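Local coordinates for protein anthranilate-CoA ligase (Stigmatella aurantiaca, PDB 4WV3) that belongs to the ANL superfamily of AMP-binding enzymes, built from a large N-terminal and a small C-terminal domain, at residues L348-D353 with G364-R369; T395-F400 with Y407-R412. All coordinates share one frame; numbering follows the deposited sequence.

Contact 1 of 2, residues L348-D353 with G364-R369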
loop_
_atom_site.group_PDB
_atom_site.type_symbol
_atom_site.label_atom_id
_atom_site.label_comp_id
_atom_site.label_asym_id
_atom_site.label_seq_id
_atom_site.Cartn_x
_atom_site.Cartn_y
_atom_site.Cartn_z
ATOM N N LEU A 348 20.927 -0.060 0.341
ATOM C CA LEU A 348 20.510 0.382 -0.988
ATOM C C LEU A 348 21.652 0.371 -1.997
ATOM O O LEU A 348 22.825 0.384 -1.624
ATOM C CB LEU A 348 19.925 1.793 -0.914
ATOM C CG LEU A 348 18.436 1.998 -0.638
ATOM C CD1 LEU A 348 17.861 0.932 0.281
ATOM C CD2 LEU A 348 18.257 3.372 -0.027
ATOM N N LYS A 349 21.299 0.338 -3.255
ATOM C CA LYS A 349 22.239 0.326 -4.361
ATOM C C LYS A 349 21.575 0.878 -5.628
ATOM O O LYS A 349 20.482 0.551 -5.891
ATOM C CB LYS A 349 22.712 -1.096 -4.569
ATOM C CG LYS A 349 24.038 -1.219 -5.249
ATOM C CD LYS A 349 24.707 -2.519 -4.947
ATOM C CE LYS A 349 24.045 -3.633 -5.671
ATOM N NZ LYS A 349 24.995 -4.720 -5.865
ATOM N N LEU A 350 22.232 1.765 -6.361
ATOM C CA LEU A 350 21.718 2.219 -7.650
ATOM C C LEU A 350 22.626 1.768 -8.790
ATOM O O LEU A 350 23.797 2.139 -8.847
ATOM C CB LEU A 350 21.563 3.740 -7.667
ATOM C CG LEU A 350 20.523 4.323 -6.710
ATOM C CD1 LEU A 350 20.442 5.833 -6.864
ATOM C CD2 LEU A 350 19.162 3.685 -6.938
ATOM N N VAL A 351 22.075 0.971 -9.699
ATOM C CA VAL A 351 22.861 0.400 -10.785
ATOM C C VAL A 351 22.281 0.730 -12.155
ATOM O O VAL A 351 21.091 1.022 -12.283
ATOM C CB VAL A 351 22.970 -1.131 -10.647
ATOM C CG1 VAL A 351 23.737 -1.497 -9.386
ATOM C CG2 VAL A 351 21.586 -1.762 -10.637
ATOM N N ASP A 352 23.127 0.680 -13.179
ATOM C CA ASP A 352 22.671 0.870 -14.551
ATOM C C ASP A 352 21.934 -0.371 -15.046
ATOM O O ASP A 352 21.724 -1.321 -14.291
ATOM C CB ASP A 352 23.839 1.218 -15.481
ATOM C CG ASP A 352 25.021 0.272 -15.329
ATOM O OD1 ASP A 352 24.819 -0.899 -14.940
ATOM O OD2 ASP A 352 26.159 0.704 -15.606
ATOM N N ASP A 353 21.556 -0.369 -16.319
ATOM C CA ASP A 353 20.794 -1.480 -16.883
ATOM C C ASP A 353 21.654 -2.714 -17.170
ATOM O O ASP A 353 21.180 -3.683 -17.764
ATOM C CB ASP A 353 20.037 -1.035 -18.137
ATOM C CG ASP A 353 18.925 -0.048 -17.825
ATOM O OD1 ASP A 353 17.797 -0.495 -17.528
ATOM O OD2 ASP A 353 19.179 1.175 -17.870
ATOM N N GLY A 364 19.558 5.577 -11.661
ATOM C CA GLY A 364 19.901 4.169 -11.690
ATOM C C GLY A 364 18.765 3.300 -11.189
ATOM O O GLY A 364 17.790 3.800 -10.627
ATOM N N ASN A 365 18.888 1.994 -11.398
ATOM C CA ASN A 365 17.886 1.050 -10.920
ATOM C C ASN A 365 18.074 0.749 -9.436
ATOM O O ASN A 365 19.200 0.631 -8.957
ATOM C CB ASN A 365 17.934 -0.244 -11.734
ATOM C CG ASN A 365 17.721 -0.006 -13.216
ATOM O OD1 ASN A 365 16.585 0.077 -13.686
ATOM N ND2 ASN A 365 18.814 0.105 -13.962
ATOM N N VAL A 366 16.966 0.627 -8.715
ATOM C CA VAL A 366 17.015 0.406 -7.274
ATOM C C VAL A 366 17.193 -1.063 -6.906
ATOM O O VAL A 366 16.377 -1.909 -7.269
ATOM C CB VAL A 366 15.749 0.939 -6.580
ATOM C CG1 VAL A 366 15.736 0.534 -5.114
ATOM C CG2 VAL A 366 15.672 2.441 -6.720
ATOM N N LEU A 367 18.269 -1.355 -6.184
ATOM C CA LEU A 367 18.479 -2.682 -5.620
ATOM C C LEU A 367 18.427 -2.611 -4.098
ATOM O O LEU A 367 19.183 -1.867 -3.472
ATOM C CB LEU A 367 19.808 -3.276 -6.091
ATOM C CG LEU A 367 19.822 -3.818 -7.521
ATOM C CD1 LEU A 367 21.203 -4.335 -7.892
ATOM C CD2 LEU A 367 18.777 -4.912 -7.683
ATOM N N LEU A 368 17.521 -3.384 -3.511
ATOM C CA LEU A 368 17.303 -3.355 -2.071
ATOM C C LEU A 368 17.844 -4.604 -1.383
ATOM O O LEU A 368 17.600 -5.726 -1.825
ATOM C CB LEU A 368 15.812 -3.196 -1.768
ATOM C CG LEU A 368 15.374 -3.398 -0.317
ATOM C CD1 LEU A 368 16.016 -2.363 0.596
ATOM C CD2 LEU A 368 13.858 -3.355 -0.209
ATOM N N ARG A 369 18.580 -4.395 -0.297
ATOM C CA ARG A 369 19.082 -5.493 0.517
ATOM C C ARG A 369 18.316 -5.522 1.834
ATOM O O ARG A 369 18.410 -4.593 2.635
ATOM C CB ARG A 369 20.579 -5.324 0.764
ATOM C CG ARG A 369 21.241 -6.483 1.483
ATOM C CD ARG A 369 22.750 -6.319 1.464
ATOM N NE ARG A 369 23.440 -7.447 2.081
ATOM C CZ ARG A 369 24.756 -7.631 2.031
ATOM N NH1 ARG A 369 25.523 -6.761 1.387
ATOM N NH2 ARG A 369 25.303 -8.684 2.621
HETATM O O HOH W 1 15.429 -1.372 -16.217
#
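Antiparallel beta pairing joins 348-353 to 364-369, two successive strands of the antiparallel sheet that lies near the ligand pocket of this AMP-binding fold. Val-351 and Asn-365 form a hydrogen-bonded pair: Val-351 N meets a lone pair of Asn-365 O at 3.0 Å, and Asn-365 N answers to Val-351 O. Two residues along, Leu-367 N points almost straight at Lys-349 O (2.9 Å, 170° at the hydrogen). Leu-350 and Val-366 form the non-hydrogen-bonded pair between them.

Asparagine suits its place because its amide supplements the backbone. With CG of Asn-365 anti to the carbonyl carbon (chi1 -58°), the side chain folds back across the partner strand and Asn-365 ND2 reaches Val-351 O at 3.0 Å, from above the carbonyl plane, whereas its own backbone N lies in that plane. One residue thus grips one carbonyl oxygen twice. On the same face the Val-351 side chain crosses that of Leu-367 at about a right angle, CG2 touching CD1 at 3.8 Å. The aliphatic part of Lys-349 runs alongside Leu-367, and the bend at chi3 brings CE to 3.7 Å from that same CD1; its charge is engaged with Trp-392 in a cation-pi contact.

The other face is purely apolar across the pair. Leu-350 CD2 lies 3.7 Å from Val-366 CG2, the two side chains pointing the same way, and Leu-348 meets Leu-368 obliquely through their CD1 methyls. Gly-364, lacking a side chain, lets its backbone pass close to Leu-350. Farther out, Ile-327 and Phe-326 of strand 325-328 pack on Leu-348 and Leu-368 respectively. Asn-365 OD1 accepts from Lys-398 NZ and also from a water 3.1 Å away, which donates to Asp-353 OD1 at 2.8 Å.

Contact 2 of 2, residues T395-F400 with Y407-R412. With 3UK (5'-O-[(S)-[(2-aminobenzoyl)oxy](hydroxy)phosphoryl]adenosine), chain C.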
loop_
_atom_site.group_PDB
_atom_site.type_symbol
_atom_site.label_atom_id
_atom_site.label_comp_id
_atom_site.label_asym_id
_atom_site.label_seq_id
_atom_site.Cartn_x
_atom_site.Cartn_y
_atom_site.Cartn_z
ATOM N N THR A 395 13.214 -3.492 -7.417
ATOM C CA THR A 395 11.867 -2.966 -7.224
ATOM C C THR A 395 11.253 -2.471 -8.529
ATOM O O THR A 395 10.043 -2.253 -8.611
ATOM C CB THR A 395 11.846 -1.818 -6.197
ATOM O OG1 THR A 395 12.677 -0.744 -6.657
ATOM C CG2 THR A 395 12.351 -2.303 -4.846
ATOM N N GLY A 396 12.091 -2.297 -9.546
ATOM C CA GLY A 396 11.640 -1.797 -10.832
ATOM C C GLY A 396 11.495 -0.287 -10.836
ATOM O O GLY A 396 10.743 0.274 -11.633
ATOM N N ASP A 397 12.224 0.372 -9.940
ATOM C CA ASP A 397 12.154 1.822 -9.807
ATOM C C ASP A 397 13.438 2.506 -10.260
ATOM O O ASP A 397 14.530 1.953 -10.130
ATOM C CB ASP A 397 11.857 2.212 -8.358
ATOM C CG ASP A 397 10.451 1.852 -7.935
ATOM O OD1 ASP A 397 9.499 2.227 -8.652
ATOM O OD2 ASP A 397 10.297 1.187 -6.890
ATOM N N LYS A 398 13.292 3.715 -10.792
ATOM C CA LYS A 398 14.435 4.553 -11.125
ATOM C C LYS A 398 14.578 5.654 -10.080
ATOM O O LYS A 398 13.621 6.368 -9.781
ATOM C CB LYS A 398 14.273 5.160 -12.520
ATOM C CG LYS A 398 14.631 4.219 -13.663
ATOM C CD LYS A 398 16.116 3.887 -13.661
ATOM C CE LYS A 398 16.561 3.281 -14.986
ATOM N NZ LYS A 398 15.864 2.001 -15.284
ATOM N N TYR A 399 15.776 5.780 -9.520
ATOM C CA TYR A 399 16.043 6.771 -8.484
ATOM C C TYR A 399 17.353 7.499 -8.748
ATOM O O TYR A 399 18.218 7.006 -9.472
ATOM C CB TYR A 399 16.118 6.097 -7.112
ATOM C CG TYR A 399 14.852 6.180 -6.288
ATOM C CD1 TYR A 399 13.806 5.290 -6.492
ATOM C CD2 TYR A 399 14.710 7.136 -5.291
ATOM C CE1 TYR A 399 12.653 5.353 -5.736
ATOM C CE2 TYR A 399 13.558 7.210 -4.530
ATOM C CZ TYR A 399 12.533 6.316 -4.759
ATOM O OH TYR A 399 11.381 6.378 -4.009
ATOM N N PHE A 400 17.491 8.682 -8.158
ATOM C CA PHE A 400 18.774 9.372 -8.123
ATOM C C PHE A 400 18.957 10.039 -6.765
ATOM O O PHE A 400 17.984 10.314 -6.063
ATOM C CB PHE A 400 18.913 10.380 -9.272
ATOM C CG PHE A 400 17.996 11.567 -9.165
ATOM C CD1 PHE A 400 18.415 12.730 -8.535
ATOM C CD2 PHE A 400 16.725 11.529 -9.713
ATOM C CE1 PHE A 400 17.578 13.827 -8.442
ATOM C CE2 PHE A 400 15.883 12.624 -9.624
ATOM C CZ PHE A 400 16.312 13.775 -8.989
ATOM N N TYR A 407 17.087 10.714 -1.664
ATOM C CA TYR A 407 16.633 9.888 -2.777
ATOM C C TYR A 407 15.379 10.450 -3.440
ATOM O O TYR A 407 14.371 10.695 -2.778
ATOM C CB TYR A 407 16.369 8.459 -2.300
ATOM C CG TYR A 407 17.618 7.626 -2.140
ATOM C CD1 TYR A 407 18.510 7.867 -1.102
ATOM C CD2 TYR A 407 17.903 6.593 -3.023
ATOM C CE1 TYR A 407 19.653 7.105 -0.953
ATOM C CE2 TYR A 407 19.043 5.826 -2.882
ATOM C CZ TYR A 407 19.914 6.086 -1.846
ATOM O OH TYR A 407 21.051 5.323 -1.702
ATOM N N TRP A 408 15.448 10.645 -4.753
ATOM C CA TRP A 408 14.312 11.157 -5.511
ATOM C C TRP A 408 13.812 10.136 -6.524
ATOM O O TRP A 408 14.586 9.597 -7.317
ATOM C CB TRP A 408 14.680 12.460 -6.218
ATOM C CG TRP A 408 14.887 13.607 -5.284
ATOM C CD1 TRP A 408 15.968 13.826 -4.485
ATOM C CD2 TRP A 408 13.988 14.700 -5.052
ATOM N NE1 TRP A 408 15.800 14.984 -3.766
ATOM C CE2 TRP A 408 14.592 15.541 -4.097
ATOM C CE3 TRP A 408 12.732 15.048 -5.559
ATOM C CZ2 TRP A 408 13.985 16.708 -3.638
ATOM C CZ3 TRP A 408 12.129 16.206 -5.102
ATOM C CH2 TRP A 408 12.756 17.022 -4.150
ATOM N N HIS A 409 12.509 9.875 -6.492
ATOM C CA HIS A 409 11.896 8.900 -7.383
ATOM C C HIS A 409 11.741 9.466 -8.788
ATOM O O HIS A 409 10.974 10.403 -9.006
ATOM C CB HIS A 409 10.528 8.486 -6.843
ATOM C CG HIS A 409 9.922 7.319 -7.559
ATOM N ND1 HIS A 409 8.570 7.215 -7.800
ATOM C CD2 HIS A 409 10.485 6.202 -8.078
ATOM C CE1 HIS A 409 8.323 6.085 -8.438
ATOM N NE2 HIS A 409 9.468 5.452 -8.618
ATOM N N ALA A 410 12.474 8.899 -9.740
ATOM C CA ALA A 410 12.344 9.303 -11.133
ATOM C C ALA A 410 11.070 8.707 -11.718
ATOM O O ALA A 410 10.493 9.246 -12.662
ATOM C CB ALA A 410 13.557 8.860 -11.933
ATOM N N GLY A 411 10.635 7.593 -11.139
ATOM C CA GLY A 411 9.437 6.910 -11.588
ATOM C C GLY A 411 9.692 5.434 -11.801
ATOM O O GLY A 411 10.828 4.973 -11.680
ATOM N N ARG A 412 8.634 4.687 -12.105
ATOM C CA ARG A 412 8.779 3.293 -12.494
ATOM C C ARG A 412 9.646 3.234 -13.741
ATOM O O ARG A 412 9.627 4.156 -14.557
ATOM C CB ARG A 412 7.414 2.666 -12.784
ATOM C CG ARG A 412 6.513 2.516 -11.572
ATOM C CD ARG A 412 7.016 1.428 -10.640
ATOM N NE ARG A 412 7.110 0.132 -11.305
ATOM C CZ ARG A 412 7.447 -0.999 -10.694
ATOM N NH1 ARG A 412 7.721 -0.999 -9.395
ATOM N NH2 ARG A 412 7.510 -2.132 -11.379
HETATM C C10 3UK C . 5.908 2.653 -5.764
HETATM C C15 3UK C . 6.521 4.652 -4.407
HETATM C C17 3UK C . 7.588 6.712 -4.834
HETATM C C21 3UK C . 7.266 2.119 -6.128
HETATM C C26 3UK C . 3.957 0.079 -0.551
HETATM C C28 3UK C . 4.592 1.596 1.217
HETATM O O01 3UK C . 2.981 0.586 -2.701
HETATM C C02 3UK C . 3.624 -0.216 -2.060
HETATM O O03 3UK C . 3.754 -1.554 -2.524
HETATM P P04 3UK C . 3.302 -1.962 -3.994
HETATM O O05 3UK C . 3.534 -3.494 -4.180
HETATM O O06 3UK C . 4.146 -1.192 -5.122
HETATM C C07 3UK C . 5.459 -0.699 -4.813
HETATM C C08 3UK C . 5.821 0.341 -5.835
HETATM O O09 3UK C . 5.041 1.537 -5.613
HETATM N N11 3UK C . 5.967 3.391 -4.545
HETATM C C12 3UK C . 5.482 2.979 -3.335
HETATM N N13 3UK C . 5.721 3.962 -2.423
HETATM C C14 3UK C . 6.365 5.009 -3.062
HETATM N N16 3UK C . 7.129 5.509 -5.267
HETATM N N18 3UK C . 7.470 7.110 -3.575
HETATM C C19 3UK C . 6.881 6.321 -2.664
HETATM N N20 3UK C . 6.759 6.755 -1.317
HETATM O O22 3UK C . 7.442 2.181 -7.531
HETATM C C23 3UK C . 7.235 0.732 -5.690
HETATM O O24 3UK C . 8.068 -0.073 -6.548
HETATM O O25 3UK C . 1.820 -1.676 -4.169
HETATM C C27 3UK C . 4.291 1.348 -0.145
HETATM C C29 3UK C . 4.552 0.525 2.173
HETATM C C30 3UK C . 4.221 -0.745 1.767
HETATM C C31 3UK C . 3.917 -0.994 0.406
HETATM N N32 3UK C . 3.564 -2.346 -0.027
#
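Strands 395-400 and 407-412 run antiparallel at 143°, their axes approaching to 4.6 Å, and a classic beta bulge interrupts their register. Phe-400 and Trp-408 exchange both backbone bonds; at the bulge, Ala-410 and Gly-411 together face Lys-398. Lys-398 O accepts from Ala-410 N, while Lys-398 N meets Gly-411 O nearly along the C=O axis at 2.9 Å. Glycine fits position 411, where phi is 130° and a side chain would jam against the preceding carbonyl oxygen; Ala-410 brings only a methyl against Lys-398 CB.

Tyr-399 lays its ring beneath the partner backbone, so that His-409 CA stands over its centre, 3.7 Å from the centroid, in a CH-pi contact; its hydroxyl is bonded to Ser-339. Trp-408 CB similarly sits over the Phe-400 ring, toward the rim.

His-409, with CG anti to the backbone N (chi1 -170°), sends NE2 to Asp-397 OD1 at 3.2 Å, arriving from above the carboxylate plane, and offers one ring face to N16 of the ligand 3UK. Asp-397 spreads its two oxygens over the two ribose hydroxyls: OD1 takes O22, and OD2 takes O24 at 2.6 Å. Thr-395 OG1 adds a bond to OD2 at 3.1 Å, a second-shell hold on the carboxylate. Arg-412, bent at chi2 and chi3, curls back so that NH1 makes weak bonds to Thr-395 O (2.8 Å) and 3UK O24, with Gly-396 O over the guanidinium face. NH1 and Asp-397 OD1 form a long salt bridge (3.8 Å), which probably helps keep the carboxylate ionised. A Thr-Gly-Asp sequence on one strand, its Asp gripping the ribose, beside a Gly-Arg pair on the next is the nucleotide site of ANL enzymes, their core motifs A7 and A8.

From the N terminus, the chain first closes contact 1 around the loop of residues 354-363. It then leaves strand 364-369, passes through helix 381-387 and the short strand 388-389, and enters strand 392-401, which turns back as a hairpin to make contact 2. The two loops follow in series, neither enclosing nor crossing the other. Strands 364-369 and 392-401 are neighbours, so the pairings continue as one antiparallel sheet: Gly-364 N lies 2.9 Å from Tyr-399 O, a probable hydrogen bond, and Val-366 CG2 packs on Tyr-399 CD1. Contact 1 thereby extends the sheet beside the hairpin of contact 2, which carries the ligand-binding residues.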